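Local coordinates for putative hemin transport system, substrate-binding protein (Burkholderia cenocepacia J2315, PDB 5GIZ) that probably captures heme in the periplasm and hands it to an inner-membrane transporter, as the substrate-binding protein of a bacterial heme-uptake system, at residues Ala14-Thr18 with Gly250-Arg254; Thr27-Arg31 with Ala114-Arg118; Val206-Glu212 with Arg239-Ala245. All blocks are in the same frame, centred on the assembly; numbering follows the deposited sequence.

Contact 1 of 3, residues Ala14-Thr18 with Gly250-Arg254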
loop_
_atom_site.group_PDB
_atom_site.type_symbol
_atom_site.label_atom_id
_atom_site.label_comp_id
_atom_site.label_asym_id
_atom_site.label_seq_id
_atom_site.Cartn_x
_atom_site.Cartn_y
_atom_site.Cartn_z
ATOM N N ALA A 14 5.504 3.347 0.608
ATOM C CA ALA A 14 5.014 4.098 1.735
ATOM C C ALA A 14 6.096 4.729 2.551
ATOM O O ALA A 14 5.862 5.737 3.191
ATOM C CB ALA A 14 4.140 3.219 2.632
ATOM N N LEU A 15 7.280 4.078 2.650
ATOM C CA LEU A 15 8.412 4.665 3.311
ATOM C C LEU A 15 8.902 5.885 2.592
ATOM O O LEU A 15 9.275 6.904 3.201
ATOM C CB LEU A 15 9.553 3.631 3.525
ATOM C CG LEU A 15 9.305 2.561 4.551
ATOM C CD1 LEU A 15 10.617 1.790 4.704
ATOM C CD2 LEU A 15 8.894 3.110 5.901
ATOM N N ALA A 16 8.923 5.838 1.244
ATOM C CA ALA A 16 9.319 6.991 0.502
ATOM C C ALA A 16 8.317 8.131 0.696
ATOM O O ALA A 16 8.704 9.283 0.862
ATOM C CB ALA A 16 9.485 6.675 -0.980
ATOM N N GLU A 17 7.027 7.807 0.666
ATOM C CA GLU A 17 6.020 8.812 0.952
ATOM C C GLU A 17 6.243 9.438 2.311
ATOM O O GLU A 17 6.089 10.667 2.458
ATOM C CB GLU A 17 4.623 8.218 0.894
ATOM C CG GLU A 17 4.152 7.846 -0.515
ATOM C CD GLU A 17 2.673 7.608 -0.597
ATOM O OE1 GLU A 17 1.890 8.345 0.039
ATOM O OE2 GLU A 17 2.228 6.670 -1.291
ATOM N N THR A 18 6.544 8.603 3.302
ATOM C CA THR A 18 6.768 9.125 4.636
ATOM C C THR A 18 7.948 10.081 4.663
ATOM O O THR A 18 7.851 11.208 5.154
ATOM C CB THR A 18 6.985 7.950 5.581
ATOM O OG1 THR A 18 5.832 7.082 5.606
ATOM C CG2 THR A 18 7.265 8.408 7.022
ATOM N N GLY A 250 -0.777 0.881 0.238
ATOM C CA GLY A 250 0.560 1.180 0.727
ATOM C C GLY A 250 0.728 1.307 2.229
ATOM O O GLY A 250 1.862 1.094 2.722
ATOM N N PHE A 251 -0.339 1.676 2.945
ATOM C CA PHE A 251 -0.213 1.916 4.402
ATOM C C PHE A 251 0.865 2.952 4.693
ATOM O O PHE A 251 1.864 2.677 5.368
ATOM C CB PHE A 251 -0.033 0.571 5.163
ATOM C CG PHE A 251 -1.321 -0.024 5.483
ATOM C CD1 PHE A 251 -1.973 -0.823 4.562
ATOM C CD2 PHE A 251 -2.002 0.346 6.633
ATOM C CE1 PHE A 251 -3.216 -1.322 4.810
ATOM C CE2 PHE A 251 -3.292 -0.108 6.869
ATOM C CZ PHE A 251 -3.901 -0.926 5.956
ATOM N N GLY A 252 0.677 4.142 4.144
ATOM C CA GLY A 252 1.520 5.269 4.387
ATOM C C GLY A 252 0.793 6.523 4.861
ATOM O O GLY A 252 -0.348 6.450 5.354
ATOM N N PRO A 253 1.426 7.693 4.723
ATOM C CA PRO A 253 0.854 8.893 5.319
ATOM C C PRO A 253 -0.464 9.325 4.711
ATOM O O PRO A 253 -1.105 10.225 5.215
ATOM C CB PRO A 253 1.960 9.947 5.179
ATOM C CG PRO A 253 2.813 9.422 4.092
ATOM C CD PRO A 253 2.753 7.944 4.132
ATOM N N ARG A 254 -0.835 8.755 3.565
ATOM C CA ARG A 254 -2.152 9.048 2.964
ATOM C C ARG A 254 -3.247 8.115 3.387
ATOM O O ARG A 254 -4.346 8.146 2.856
ATOM C CB ARG A 254 -2.065 9.044 1.419
ATOM C CG ARG A 254 -1.194 10.136 0.821
ATOM C CD ARG A 254 -1.205 10.144 -0.716
ATOM N NE ARG A 254 -0.576 8.963 -1.266
ATOM C CZ ARG A 254 -0.735 8.512 -2.534
ATOM N NH1 ARG A 254 -1.611 9.090 -3.351
ATOM N NH2 ARG A 254 -0.069 7.450 -2.953
HETATM O O HOH W 1 0.533 6.918 1.882
#
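The guanidinium of R254 presents its NE/NH2 edge to the two oxygens of E17, and the guanidinium and carboxylate planes stand 54° apart. The grip is side-on, with one nitrogen to each oxygen. R254 NE donates to E17 OE1 at 2.9 Å, on the syn side but out of the carboxylate plane. R254 NH2 donates to E17 OE2, also at 2.9 Å. OE2 lies in the guanidinium plane, yet the nitrogen sits above the carboxylate plane. A bend at chi3 (-67°) of R254 brings its end nearer to E17. Y41 makes a cation-pi contact with R254 and also touches the side chain of E17.

A water adds a second tie. It donates to E17 OE1 at 2.7 Å and accepts from the backbone N of R254. OE1 therefore takes both NE and the water. Beside this polar pair, P253 CD packs on E17 CB at 3.7 Å and on T18 OG1 at 3.5 Å. T18 OG1 itself donates back to A14 O, which also accepts from T18 N on the opposite face of its carbonyl plane. A14 CB faces the backbone turn and comes within 3.1 Å of G250 O.

The arrangement joins helix 13-23 to the turn between helices 245-249 and 255-269. It bridges the two lobes of a periplasmic binding protein. G13, just before A14, and A171, touched by F251, bind heme in the loaded protein; none is bound here.

Contact 2 of 3, residues Thr27-Arg31 with Ala114-Arg118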
loop_
_atom_site.group_PDB
_atom_site.type_symbol
_atom_site.label_atom_id
_atom_site.label_comp_id
_atom_site.label_asym_id
_atom_site.label_seq_id
_atom_site.Cartn_x
_atom_site.Cartn_y
_atom_site.Cartn_z
ATOM N N THR A 27 16.865 18.074 2.638
ATOM C CA THR A 27 16.792 18.995 3.760
ATOM C C THR A 27 18.219 19.249 4.220
ATOM O O THR A 27 19.170 18.818 3.559
ATOM C CB THR A 27 15.961 18.392 4.917
ATOM O OG1 THR A 27 16.713 17.355 5.575
ATOM C CG2 THR A 27 14.635 17.850 4.397
ATOM N N PRO A 28 18.391 19.959 5.343
ATOM C CA PRO A 28 19.767 20.039 5.804
ATOM C C PRO A 28 20.334 18.670 6.246
ATOM O O PRO A 28 21.518 18.436 6.076
ATOM C CB PRO A 28 19.687 21.033 6.974
ATOM C CG PRO A 28 18.503 21.890 6.647
ATOM C CD PRO A 28 17.521 20.951 6.006
ATOM N N ARG A 29 19.496 17.769 6.765
ATOM C CA ARG A 29 20.003 16.535 7.379
ATOM C C ARG A 29 20.145 15.368 6.406
ATOM O O ARG A 29 20.815 14.386 6.730
ATOM C CB ARG A 29 19.115 16.068 8.560
ATOM C CG ARG A 29 18.659 17.123 9.581
ATOM C CD ARG A 29 19.577 17.349 10.783
ATOM N NE ARG A 29 20.242 16.133 11.257
ATOM C CZ ARG A 29 21.517 15.805 11.031
ATOM N NH1 ARG A 29 22.331 16.599 10.330
ATOM N NH2 ARG A 29 21.989 14.659 11.510
ATOM N N TYR A 30 19.506 15.427 5.240
ATOM C CA TYR A 30 19.526 14.256 4.349
ATOM C C TYR A 30 19.012 14.598 2.967
ATOM O O TYR A 30 18.302 15.585 2.773
ATOM C CB TYR A 30 18.662 13.103 4.905
ATOM C CG TYR A 30 17.219 13.504 5.068
ATOM C CD1 TYR A 30 16.321 13.416 4.016
ATOM C CD2 TYR A 30 16.771 14.031 6.270
ATOM C CE1 TYR A 30 15.012 13.812 4.171
ATOM C CE2 TYR A 30 15.473 14.421 6.438
ATOM C CZ TYR A 30 14.586 14.310 5.402
ATOM O OH TYR A 30 13.279 14.733 5.586
ATOM N N ARG A 31 19.366 13.751 2.010
ATOM C CA ARG A 31 18.851 13.826 0.641
ATOM C C ARG A 31 18.512 12.421 0.188
ATOM O O ARG A 31 19.316 11.493 0.367
ATOM C CB ARG A 31 19.937 14.435 -0.282
ATOM C CG ARG A 31 20.327 15.855 0.098
ATOM C CD ARG A 31 21.640 16.337 -0.492
ATOM N NE ARG A 31 22.817 15.820 0.203
ATOM C CZ ARG A 31 23.704 14.992 -0.327
ATOM N NH1 ARG A 31 23.540 14.562 -1.582
ATOM N NH2 ARG A 31 24.758 14.593 0.397
ATOM N N ALA A 114 15.137 7.962 12.238
ATOM C CA ALA A 114 16.274 7.520 11.433
ATOM C C ALA A 114 16.918 8.691 10.710
ATOM O O ALA A 114 18.139 8.710 10.513
ATOM C CB ALA A 114 15.850 6.459 10.435
ATOM N N LEU A 115 16.089 9.661 10.313
ATOM C CA LEU A 115 16.511 10.846 9.538
ATOM C C LEU A 115 16.902 12.054 10.420
ATOM O O LEU A 115 17.274 13.098 9.893
ATOM C CB LEU A 115 15.429 11.249 8.531
ATOM C CG LEU A 115 15.141 10.226 7.422
ATOM C CD1 LEU A 115 14.030 10.757 6.533
ATOM C CD2 LEU A 115 16.370 9.886 6.596
ATOM N N ASP A 116 16.811 11.862 11.729
ATOM C CA ASP A 116 17.139 12.876 12.743
ATOM C C ASP A 116 16.313 14.129 12.520
ATOM O O ASP A 116 16.812 15.272 12.565
ATOM C CB ASP A 116 18.640 13.151 12.728
ATOM C CG ASP A 116 19.092 14.014 13.872
ATOM O OD1 ASP A 116 18.512 13.993 14.989
ATOM O OD2 ASP A 116 20.104 14.713 13.634
ATOM N N VAL A 117 15.025 13.910 12.262
ATOM C CA VAL A 117 14.081 15.017 12.190
ATOM C C VAL A 117 12.881 14.760 13.097
ATOM O O VAL A 117 11.736 14.716 12.644
ATOM C CB VAL A 117 13.656 15.329 10.748
ATOM C CG1 VAL A 117 14.825 15.933 9.964
ATOM C CG2 VAL A 117 13.106 14.090 10.004
ATOM N N ARG A 118 13.145 14.610 14.394
ATOM C CA ARG A 118 12.094 14.373 15.395
ATOM C C ARG A 118 10.937 15.381 15.329
ATOM O O ARG A 118 9.797 14.973 15.331
ATOM C CB ARG A 118 12.716 14.328 16.804
ATOM C CG ARG A 118 11.823 14.795 17.963
ATOM C CD ARG A 118 12.634 14.898 19.257
ATOM N NE ARG A 118 13.222 16.228 19.434
ATOM C CZ ARG A 118 12.568 17.279 19.925
ATOM N NH1 ARG A 118 11.294 17.165 20.285
ATOM N NH2 ARG A 118 13.181 18.452 20.062
HETATM O O HOH W 2 19.841 12.402 8.564
#
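R29 reaches D116 with a side chain bent at chi2 (-90°) and chi3, which brings NE and NH2 round to one oxygen of the carboxylate. Both nitrogens lie 2.8 Å from D116 OD2, and both hydrogen bonds are weak. OD2 sits at the guanidinium edge, near its plane, and the carboxylate plane stands 85° from it. R29 CG lies 4.0 Å from V117 CG1. The backbone R29 O takes a water, which also donates weakly to L115 O.

Y30 follows, at the start of strand 30-35. L115 CD1 makes a CH-pi contact over one face of its ring, 3.9 Å from the centroid. V117 CG1 meets the edge of the same ring, 3.9 Å from Y30 CE2. Behind Y30, T27 OG1 lies over the opposite face, towards the rim. The same oxygen accepts from R29 N at 3.1 Å, which makes an ST turn. L115 and Y30 both also touch V8 of strand 6-11.

D116 carries the positive phi of a Schellman motif that ends helix 101-114. The chemistry divides in two: a largely buried apolar contact holds Y30 between L115 on a face and V117 at the edge, while an ion pair with poor hydrogen-bond angles lies on the more exposed side.

Contact 3 of 3, residues Val206-Glu212 with Arg239-Ala245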
loop_
_atom_site.group_PDB
_atom_site.type_symbol
_atom_site.label_atom_id
_atom_site.label_comp_id
_atom_site.label_asym_id
_atom_site.label_seq_id
_atom_site.Cartn_x
_atom_site.Cartn_y
_atom_site.Cartn_z
ATOM N N VAL A 206 -19.268 -6.093 -4.238
ATOM C CA VAL A 206 -18.429 -5.196 -5.052
ATOM C C VAL A 206 -17.134 -5.908 -5.325
ATOM O O VAL A 206 -16.621 -6.633 -4.451
ATOM C CB VAL A 206 -18.062 -3.889 -4.294
ATOM C CG1 VAL A 206 -17.265 -2.861 -5.152
ATOM C CG2 VAL A 206 -19.308 -3.188 -3.762
ATOM N N VAL A 207 -16.610 -5.773 -6.523
ATOM C CA VAL A 207 -15.257 -6.192 -6.812
ATOM C C VAL A 207 -14.355 -4.965 -6.803
ATOM O O VAL A 207 -14.571 -4.008 -7.541
ATOM C CB VAL A 207 -15.156 -6.864 -8.180
ATOM C CG1 VAL A 207 -13.743 -7.231 -8.477
ATOM C CG2 VAL A 207 -16.090 -8.071 -8.283
ATOM N N LEU A 208 -13.313 -5.034 -5.987
ATOM C CA LEU A 208 -12.306 -4.014 -5.832
ATOM C C LEU A 208 -11.043 -4.542 -6.492
ATOM O O LEU A 208 -10.669 -5.694 -6.327
ATOM C CB LEU A 208 -12.029 -3.789 -4.354
ATOM C CG LEU A 208 -10.995 -2.732 -3.955
ATOM C CD1 LEU A 208 -11.451 -1.342 -4.417
ATOM C CD2 LEU A 208 -10.772 -2.765 -2.438
ATOM N N ILE A 209 -10.400 -3.677 -7.234
ATOM C CA ILE A 209 -9.188 -4.039 -7.983
ATOM C C ILE A 209 -8.310 -2.808 -8.097
ATOM O O ILE A 209 -8.789 -1.663 -8.132
ATOM C CB ILE A 209 -9.582 -4.630 -9.359
ATOM C CG1 ILE A 209 -8.385 -5.255 -10.069
ATOM C CG2 ILE A 209 -10.233 -3.607 -10.227
ATOM C CD1 ILE A 209 -8.813 -6.034 -11.291
ATOM N N SER A 210 -7.003 -2.998 -8.185
ATOM C CA SER A 210 -6.160 -1.858 -8.455
ATOM C C SER A 210 -6.290 -1.425 -9.930
ATOM O O SER A 210 -6.655 -2.220 -10.796
ATOM C CB SER A 210 -4.700 -2.100 -8.108
ATOM O OG SER A 210 -4.150 -3.066 -8.988
ATOM N N ASP A 211 -5.927 -0.168 -10.167
ATOM C CA ASP A 211 -5.846 0.338 -11.538
ATOM C C ASP A 211 -4.985 -0.575 -12.377
ATOM O O ASP A 211 -5.374 -0.911 -13.533
ATOM C CB ASP A 211 -5.236 1.739 -11.616
ATOM C CG ASP A 211 -6.059 2.784 -10.905
ATOM O OD1 ASP A 211 -7.167 2.436 -10.444
ATOM O OD2 ASP A 211 -5.580 3.948 -10.809
ATOM N N GLU A 212 -3.851 -0.997 -11.819
ATOM C CA GLU A 212 -2.923 -1.859 -12.537
ATOM C C GLU A 212 -3.529 -3.216 -12.868
ATOM O O GLU A 212 -3.395 -3.724 -13.993
ATOM C CB GLU A 212 -1.645 -2.046 -11.690
ATOM C CG GLU A 212 -0.867 -0.746 -11.458
ATOM C CD GLU A 212 -1.274 0.104 -10.261
ATOM O OE1 GLU A 212 -2.390 0.001 -9.724
ATOM O OE2 GLU A 212 -0.451 0.951 -9.876
ATOM N N ARG A 239 -20.744 -4.137 -10.555
ATOM C CA ARG A 239 -20.227 -3.222 -9.513
ATOM C C ARG A 239 -18.732 -3.414 -9.234
ATOM O O ARG A 239 -18.308 -4.388 -8.630
ATOM C CB ARG A 239 -21.010 -3.448 -8.245
ATOM C CG ARG A 239 -21.091 -2.310 -7.328
ATOM C CD ARG A 239 -22.052 -2.688 -6.209
ATOM N NE ARG A 239 -23.488 -2.653 -6.470
ATOM C CZ ARG A 239 -24.364 -3.616 -6.143
ATOM N NH1 ARG A 239 -23.975 -4.810 -5.640
ATOM N NH2 ARG A 239 -25.688 -3.428 -6.318
ATOM N N VAL A 240 -17.964 -2.517 -9.815
ATOM C CA VAL A 240 -16.510 -2.537 -9.800
ATOM C C VAL A 240 -16.007 -1.219 -9.275
ATOM O O VAL A 240 -16.495 -0.156 -9.707
ATOM C CB VAL A 240 -15.989 -2.748 -11.251
ATOM C CG1 VAL A 240 -14.473 -2.719 -11.321
ATOM C CG2 VAL A 240 -16.534 -4.049 -11.815
ATOM N N VAL A 241 -14.994 -1.270 -8.395
ATOM C CA VAL A 241 -14.273 -0.087 -7.940
ATOM C C VAL A 241 -12.788 -0.301 -8.186
ATOM O O VAL A 241 -12.243 -1.341 -7.818
ATOM C CB VAL A 241 -14.462 0.146 -6.435
ATOM C CG1 VAL A 241 -13.534 1.209 -5.912
ATOM C CG2 VAL A 241 -15.924 0.536 -6.198
ATOM N N SER A 242 -12.159 0.673 -8.820
ATOM C CA SER A 242 -10.700 0.656 -8.992
ATOM C C SER A 242 -10.067 1.774 -8.183
ATOM O O SER A 242 -10.697 2.815 -7.974
ATOM C CB SER A 242 -10.332 0.740 -10.480
ATOM O OG SER A 242 -10.787 1.917 -11.086
ATOM N N LEU A 243 -8.823 1.557 -7.760
ATOM C CA LEU A 243 -7.999 2.586 -7.184
ATOM C C LEU A 243 -6.525 2.225 -7.468
ATOM O O LEU A 243 -6.165 1.060 -7.575
ATOM C CB LEU A 243 -8.315 2.765 -5.672
ATOM C CG LEU A 243 -7.753 4.016 -5.005
ATOM C CD1 LEU A 243 -8.346 5.284 -5.576
ATOM C CD2 LEU A 243 -8.038 3.988 -3.521
ATOM N N ASP A 244 -5.703 3.231 -7.528
ATOM C CA ASP A 244 -4.262 3.026 -7.677
ATOM C C ASP A 244 -3.680 2.150 -6.597
ATOM O O ASP A 244 -4.011 2.346 -5.433
ATOM C CB ASP A 244 -3.633 4.411 -7.636
ATOM C CG ASP A 244 -2.187 4.395 -7.563
ATOM O OD1 ASP A 244 -1.505 4.260 -8.637
ATOM O OD2 ASP A 244 -1.659 4.547 -6.475
ATOM N N ALA A 245 -2.849 1.174 -6.944
ATOM C CA ALA A 245 -2.401 0.185 -5.984
ATOM C C ALA A 245 -1.618 0.809 -4.816
ATOM O O ALA A 245 -1.843 0.425 -3.663
ATOM C CB ALA A 245 -1.485 -0.825 -6.654
HETATM O O HOH W 3 -9.086 4.218 -10.317
HETATM O O HOH W 4 -2.753 4.273 -11.146
HETATM O O HOH W 5 0.161 2.516 -7.812
#
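V207 and I209 each use both N-H and C=O to bond to the segment 239-245. V207 N donates to R239 O at 3.0 Å with a nearly straight N-H (174°), and V241 N returns to V207 O at 2.9 Å. I209 N reaches V241 O nearly along the C=O axis, and L243 N reaches I209 O. Past the strand, D211 N reaches L243 O at 2.9 Å from above the carbonyl plane. Four of these carbonyls also take CA-H...O contacts, such as L208 CA to V241 O.

On the face of L208 and V241, L208 CD1 touches V241 CG1 at 3.6 Å. V206 CG1 touches V241 CG2 at 3.8 Å. On the face of V207, I209, V240 and S242, I209 CG2 and V240 CG1 are only loosely in touch.

These are neighbouring parallel strands of the C-terminal lobe's mixed sheet, and both run into helices. S210 caps helix 211-217 through its OG to G213 N. D244 caps helix 245-249 through OD2 to F247 N.

At this end the acids gather. E212, bent at chi2 (87°), brings OE1 to A245 N at 3.1 Å, on the syn side of the carboxylate. E212 OE2 lies 3.7 Å from D244 OD1; a water that donates to both may ease the like charges. Another water joins D211 OD2 to D244 OD1.

Further out, L262 and L266 of helix 255-269 cover L208 and V206. L223 of helix 220-225 covers I209 and V240. The side chain of H158, which binds heme in the loaded protein, lies about 5 Å from that of I209.

Contact 1 lies between the other two. Its centre is about 17 Å from that of contact 2 and about 19 Å from that of contact 3. Contacts 2 and 3 are about 36 Å apart, centre to centre, on opposite sides of the chain's centre. Along the chain contact 2 closes before contact 3 opens, and contact 1 spans both. Contact 2 belongs to the N-terminal lobe, where helix 13-23 runs on towards strand 30-35. Contact 3 belongs to the mixed sheet of the other lobe, and its strand 240-243 leads through helix 245-249 into contact 1. Contact 1 thus ties the late chain back to the first lobe, beside the heme site.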